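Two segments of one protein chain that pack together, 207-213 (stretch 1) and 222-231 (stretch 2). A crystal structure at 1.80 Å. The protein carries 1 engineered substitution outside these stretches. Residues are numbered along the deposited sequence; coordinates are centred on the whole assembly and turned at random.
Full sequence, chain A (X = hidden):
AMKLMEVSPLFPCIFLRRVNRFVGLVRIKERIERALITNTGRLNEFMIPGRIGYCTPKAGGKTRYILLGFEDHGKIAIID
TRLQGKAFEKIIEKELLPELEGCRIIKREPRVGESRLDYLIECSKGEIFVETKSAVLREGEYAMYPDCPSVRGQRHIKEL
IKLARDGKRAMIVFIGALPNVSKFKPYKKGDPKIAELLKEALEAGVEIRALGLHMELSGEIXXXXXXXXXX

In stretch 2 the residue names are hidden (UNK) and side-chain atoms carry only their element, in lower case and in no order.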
ATOM      1  N   GLU A 207     -14.058  -9.778   1.635  1.00 12.34           N
ATOM      2  CA  GLU A 207     -14.312  -8.742   0.609  1.00 12.41           C
ATOM      3  C   GLU A 207     -12.971  -8.253   0.070  1.00 12.43           C
ATOM      4  O   GLU A 207     -12.008  -8.040   0.839  1.00 13.55           O
ATOM      5  CB  GLU A 207     -15.124  -7.590   1.182  1.00 14.77           C
ATOM      6  CG  GLU A 207     -16.504  -8.041   1.694  1.00 16.28           C
ATOM      7  CD  GLU A 207     -17.504  -8.384   0.581  1.00 44.65           C
ATOM      8  OE1 GLU A 207     -17.488  -7.705  -0.462  1.00 23.62           O
ATOM      9  OE2 GLU A 207     -18.319  -9.327   0.752  1.00 38.64           O
ATOM     10  N   ILE A 208     -12.881  -8.137  -1.249  1.00 12.95           N
ATOM     11  CA  ILE A 208     -11.635  -7.657  -1.871  1.00  8.98           C
ATOM     12  C   ILE A 208     -11.886  -6.320  -2.605  1.00 16.89           C
ATOM     13  O   ILE A 208     -12.797  -6.225  -3.428  1.00 14.15           O
ATOM     14  CB  ILE A 208     -11.018  -8.683  -2.840  1.00 17.88           C
ATOM     15  CG1 ILE A 208     -10.642  -9.975  -2.086  1.00 13.57           C
ATOM     16  CG2 ILE A 208      -9.816  -8.048  -3.566  1.00 18.54           C
ATOM     17  CD1 ILE A 208     -10.169 -11.115  -3.005  1.00 12.37           C
ATOM     18  N   ARG A 209     -11.081  -5.299  -2.290  1.00 13.59           N
ATOM     19  CA  ARG A 209     -11.200  -3.983  -2.964  1.00  9.09           C
ATOM     20  C   ARG A 209      -9.797  -3.591  -3.421  1.00 20.41           C
ATOM     21  O   ARG A 209      -8.781  -4.086  -2.885  1.00 14.47           O
ATOM     22  CB  ARG A 209     -11.706  -2.897  -1.995  1.00  8.44           C
ATOM     23  CG  ARG A 209     -13.056  -3.210  -1.289  1.00 18.00           C
ATOM     24  CD  ARG A 209     -14.277  -3.194  -2.214  1.00 24.64           C
ATOM     25  NE  ARG A 209     -15.491  -3.524  -1.447  1.00 18.86           N
ATOM     26  CZ  ARG A 209     -16.050  -4.732  -1.415  1.00 21.39           C
ATOM     27  NH1 ARG A 209     -15.549  -5.722  -2.148  1.00 27.17           N
ATOM     28  NH2 ARG A 209     -17.137  -4.935  -0.679  1.00 27.05           N
ATOM     29  N   ALA A 210      -9.750  -2.699  -4.399  1.00 16.75           N
ATOM     30  CA  ALA A 210      -8.494  -2.094  -4.838  1.00 11.35           C
ATOM     31  C   ALA A 210      -8.726  -0.614  -5.159  1.00 17.32           C
ATOM     32  O   ALA A 210      -9.702  -0.264  -5.804  1.00 14.00           O
ATOM     33  CB  ALA A 210      -7.940  -2.837  -6.050  1.00 16.50           C
ATOM     34  N   LEU A 211      -7.802   0.232  -4.724  1.00 11.60           N
ATOM     35  CA  LEU A 211      -7.932   1.673  -4.877  1.00 11.82           C
ATOM     36  C   LEU A 211      -6.788   2.258  -5.676  1.00 16.13           C
ATOM     37  O   LEU A 211      -5.654   1.842  -5.497  1.00 16.96           O
ATOM     38  CB  LEU A 211      -7.928   2.328  -3.506  1.00 16.67           C
ATOM     39  CG  LEU A 211      -8.875   1.754  -2.447  1.00 16.73           C
ATOM     40  CD1 LEU A 211      -8.625   2.455  -1.105  1.00 21.81           C
ATOM     41  CD2 LEU A 211     -10.333   1.930  -2.886  1.00 14.35           C
ATOM     42  N   GLY A 212      -7.089   3.215  -6.557  1.00 10.57           N
ATOM     43  CA  GLY A 212      -6.042   3.904  -7.317  1.00 13.68           C
ATOM     44  C   GLY A 212      -5.653   5.193  -6.623  1.00 17.38           C
ATOM     45  O   GLY A 212      -6.515   6.004  -6.252  1.00 17.02           O
ATOM     46  N   LEU A 213      -4.340   5.380  -6.436  1.00 11.30           N
ATOM     47  CA  LEU A 213      -3.807   6.545  -5.770  1.00 12.21           C
ATOM     48  C   LEU A 213      -2.508   6.935  -6.450  1.00 12.72           C
ATOM     49  O   LEU A 213      -1.869   6.093  -7.089  1.00 18.02           O
ATOM     50  CB  LEU A 213      -3.498   6.248  -4.296  1.00 20.32           C
ATOM     51  CG  LEU A 213      -4.659   6.204  -3.308  1.00 23.89           C
ATOM     52  CD1 LEU A 213      -5.386   4.848  -3.340  1.00 32.19           C
ATOM     53  CD2 LEU A 213      -4.121   6.486  -1.934  1.00 29.81           C
ATOM     54  N   UNK A 222      -3.647  11.985  -4.352  1.00 13.91           N
ATOM     55  CA  UNK A 222      -4.879  11.959  -5.143  1.00 20.42           C
ATOM     56  C   UNK A 222      -5.507  10.560  -5.110  1.00 15.08           C
ATOM     57  O   UNK A 222      -4.855   9.554  -5.412  1.00 15.79           O
ATOM     58  c   UNK A 222      -4.603  12.402  -6.625  1.00 21.19           C
ATOM     59  c   UNK A 222      -5.883  12.398  -7.468  1.00 20.25           C
ATOM     60  c   UNK A 222      -4.634  14.860  -5.862  1.00 19.29           C
ATOM     61  c   UNK A 222      -3.927  13.786  -6.687  1.00 22.93           C
ATOM     62  N   UNK A 223      -6.799  10.504  -4.792  1.00 13.45           N
ATOM     63  CA  UNK A 223      -7.513   9.246  -4.790  1.00 17.11           C
ATOM     64  C   UNK A 223      -8.321   9.219  -6.076  1.00 16.02           C
ATOM     65  O   UNK A 223      -9.188  10.069  -6.267  1.00 19.12           O
ATOM     66  c   UNK A 223     -11.720   7.232  -3.292  1.00 20.04           C
ATOM     67  c   UNK A 223      -9.433   8.037  -3.564  1.00 19.98           C
ATOM     68  c   UNK A 223     -10.777   8.277  -3.268  1.00 20.69           C
ATOM     69  o   UNK A 223     -12.238   4.923  -3.663  1.00 21.40           O
ATOM     70  c   UNK A 223     -11.311   5.948  -3.627  1.00 23.51           C
ATOM     71  c   UNK A 223      -9.985   5.684  -3.933  1.00 23.21           C
ATOM     72  c   UNK A 223      -9.053   6.717  -3.903  1.00 16.06           C
ATOM     73  c   UNK A 223      -8.420   9.170  -3.537  1.00 11.96           C
ATOM     74  N   UNK A 224      -8.008   8.267  -6.964  1.00 15.87           N
ATOM     75  CA  UNK A 224      -8.625   8.195  -8.281  1.00 18.06           C
ATOM     76  C   UNK A 224      -9.942   7.386  -8.278  1.00 17.10           C
ATOM     77  O   UNK A 224     -10.709   7.462  -9.233  1.00 28.03           O
ATOM     78  n   UNK A 224      -3.569   6.841  -9.539  1.00 19.85           N
ATOM     79  n   UNK A 224      -5.409   6.706 -10.923  1.00 20.24           N
ATOM     80  n   UNK A 224      -4.268   4.799 -10.313  1.00 18.63           N
ATOM     81  c   UNK A 224      -4.419   6.116 -10.257  1.00 23.77           C
ATOM     82  c   UNK A 224      -5.681   8.143 -10.905  1.00 17.59           C
ATOM     83  c   UNK A 224      -6.400   8.573  -9.601  1.00 17.88           C
ATOM     84  c   UNK A 224      -7.640   7.662  -9.333  1.00 23.15           C
ATOM     85  N   UNK A 225     -10.208   6.675  -7.189  1.00 20.31           N
ATOM     86  CA  UNK A 225     -11.381   5.814  -7.074  1.00 21.76           C
ATOM     87  C   UNK A 225     -10.972   4.348  -7.046  1.00 21.80           C
ATOM     88  O   UNK A 225      -9.773   4.012  -6.896  1.00 19.75           O
ATOM     89  N   UNK A 226     -11.946   3.461  -7.234  1.00 13.68           N
ATOM     90  CA  UNK A 226     -11.623   2.034  -7.203  1.00 17.78           C
ATOM     91  C   UNK A 226     -11.075   1.513  -8.527  1.00 16.53           C
ATOM     92  O   UNK A 226     -11.371   2.042  -9.606  1.00 18.71           O
ATOM     93  c   UNK A 226     -12.838   1.195  -6.802  1.00 18.54           C
ATOM     94  c   UNK A 226     -14.511   0.556  -5.042  1.00 25.46           C
ATOM     95  o   UNK A 226     -15.474   1.088  -4.456  1.00 26.90           O
ATOM     96  o   UNK A 226     -14.461  -0.678  -5.309  1.00 29.61           O
ATOM     97  c   UNK A 226     -13.309   1.434  -5.395  1.00 23.84           C
ATOM     98  N   UNK A 227     -10.296   0.443  -8.442  1.00 16.40           N
ATOM     99  CA  UNK A 227      -9.766  -0.234  -9.611  1.00 17.03           C
ATOM    100  C   UNK A 227     -10.607  -1.492  -9.832  1.00 13.20           C
ATOM    101  O   UNK A 227     -11.128  -2.078  -8.858  1.00 14.25           O
ATOM    102  c   UNK A 227      -8.300  -0.639  -9.387  1.00 22.50           C
ATOM    103  c   UNK A 227      -7.175   1.518 -10.005  1.00 13.95           C
ATOM    104  c   UNK A 227      -7.295   0.445  -8.939  1.00 20.81           C
ATOM    105  c   UNK A 227      -5.926  -0.176  -8.652  1.00 15.53           C
ATOM    106  N   UNK A 228     -10.727  -1.904 -11.091  1.00 18.74           N
ATOM    107  CA  UNK A 228     -11.461  -3.118 -11.423  1.00 22.04           C
ATOM    108  C   UNK A 228     -10.667  -4.337 -10.992  1.00 16.44           C
ATOM    109  O   UNK A 228      -9.579  -4.561 -11.474  1.00 19.65           O
ATOM    110  N   UNK A 229     -11.250  -5.111 -10.078  1.00 13.58           N
ATOM    111  CA  UNK A 229     -10.629  -6.274  -9.482  1.00 12.08           C
ATOM    112  C   UNK A 229     -10.807  -7.537 -10.315  1.00 23.92           C
ATOM    113  O   UNK A 229     -11.939  -7.920 -10.647  1.00 18.63           O
ATOM    114  c   UNK A 229     -11.198  -6.506  -8.067  1.00 14.83           C
ATOM    115  c   UNK A 229     -10.846  -5.297  -7.146  1.00 14.48           C
ATOM    116  c   UNK A 229     -10.654  -7.778  -7.480  1.00 20.15           C
ATOM    117  N   UNK A 230      -9.688  -8.172 -10.642  1.00 14.56           N
ATOM    118  CA  UNK A 230      -9.678  -9.532 -11.222  1.00 19.70           C
ATOM    119  C   UNK A 230      -8.928 -10.483 -10.290  1.00 21.75           C
ATOM    120  O   UNK A 230      -7.822 -10.169  -9.812  1.00 27.28           O
ATOM    121  c   UNK A 230      -9.662  -8.600 -13.586  1.00 19.55           C
ATOM    122  o   UNK A 230      -8.158  -9.470 -15.202  1.00 28.89           O
ATOM    123  o   UNK A 230      -9.328  -7.690 -15.729  1.00 28.20           O
ATOM    124  c   UNK A 230      -8.995  -8.603 -14.938  1.00 17.52           C
ATOM    125  c   UNK A 230      -9.012  -9.548 -12.604  1.00 17.34           C
ATOM    126  N   UNK A 231      -9.523 -11.636 -10.017  1.00 15.94           N
ATOM    127  CA  UNK A 231      -8.900 -12.631  -9.122  1.00 19.72           C
ATOM    128  C   UNK A 231      -8.951 -13.998  -9.802  1.00 33.55           C
ATOM    129  O   UNK A 231      -8.045 -14.813  -9.662  1.00 25.21           O
ATOM    130  OXT UNK A 231      -9.888 -14.311 -10.541  1.00 27.41           O
ATOM    131  c   UNK A 231      -9.590 -12.673  -7.713  1.00 16.85           C
ATOM    132  c   UNK A 231      -8.990 -13.730  -6.835  1.00 18.43           C
ATOM    133  c   UNK A 231      -8.254 -10.763  -6.489  1.00 22.22           C
ATOM    134  c   UNK A 231      -9.606 -11.295  -7.021  1.00 22.53           C
TER

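Position 222 carries four side-chain carbons, forked at the first, with one arm two carbons long. None of them comes into contact with stretch 1. This is isoleucine. The end of the Ile222 side chain leads away from stretch 1, and its backbone makes the contact: Leu213 CA lies 3.2 Å from Ile222 O, a CA-H...O contact.

Position 223 has one carbon, then a six-carbon ring bearing one oxygen. The ring lies against Leu213 and the oxygen against Leu211. This is tyrosine. Tyr223 pairs with Leu213 as an antiparallel, non-hydrogen-bonded pair, and both side chains lie on the same face of the sheet. Leu213 CD1 is 4.2 Å from Tyr223 CD1. Tyr223 OH also reaches Leu211 CD2, at 3.6 Å.

Position 224 shows three carbons, a nitrogen, then a carbon carrying two more nitrogens. One of these last nitrogens reaches Leu213 O. This guanidinium marks arginine. Arg224 N donates to Gly212 O at 2.8 Å. The end of its side chain comes nearer to stretch 1, and Arg224 NH1 makes a weak hydrogen bond to Leu213 O at 3.1 Å. One face of the guanidinium covers Gly212 CA; a CB on Gly212 would clash with Arg224 NH2.

Position 225 has no side-chain atoms: glycine. Its phi of 111° and psi of -166° would jam a CB against the carbonyl oxygen of the residue before. Gly225 O accepts from Gly212 N at 2.8 Å, almost in line.

Position 226 has three carbons, the third carrying two oxygens. They meet Leu211 and Arg209. This fits glutamate. Its side chain is exposed. Glu226 CG packs 3.9 Å from Leu211 CD2, and Glu226 OE1 is 4.0 Å from Arg209 CD.

Position 227 has four carbons forked at the second, and the first meets Ala210. This is leucine. Leu227 N donates to Ala210 O at 2.8 Å. Its CB points toward stretch 1 and sits 4.0 Å from Ala210 CB.

Position 228 has no side-chain atoms and is glycine. Gly228 does not touch stretch 1, and a CB would have room there.

Position 229 has one carbon carrying two others, which meet Ala210 and Ile208. This is valine. Val229 CG2 lies 4.0 Å from Ala210 CB, and Val229 CG1 lies 4.0 Å from Ile208 CG2.

Position 230 has three carbons, the third carrying two oxygens, and is out of reach of stretch 1. It is glutamate.

Position 231 has four carbons, forked at the first with one two-carbon arm, and a terminal OXT. The carbons reach Ile208. This is isoleucine. Ile231 CD1 meets Ile208 CD1 at 4.0 Å.

The contact is antiparallel. Three short backbone hydrogen bonds join residues 210 and 212 to 224, 225 and 227. Beyond them, apolar side chains extend the packing along Ala210 and Ile208 to the C-terminus.

Stretch 2 222-231: IYRGELGVEI
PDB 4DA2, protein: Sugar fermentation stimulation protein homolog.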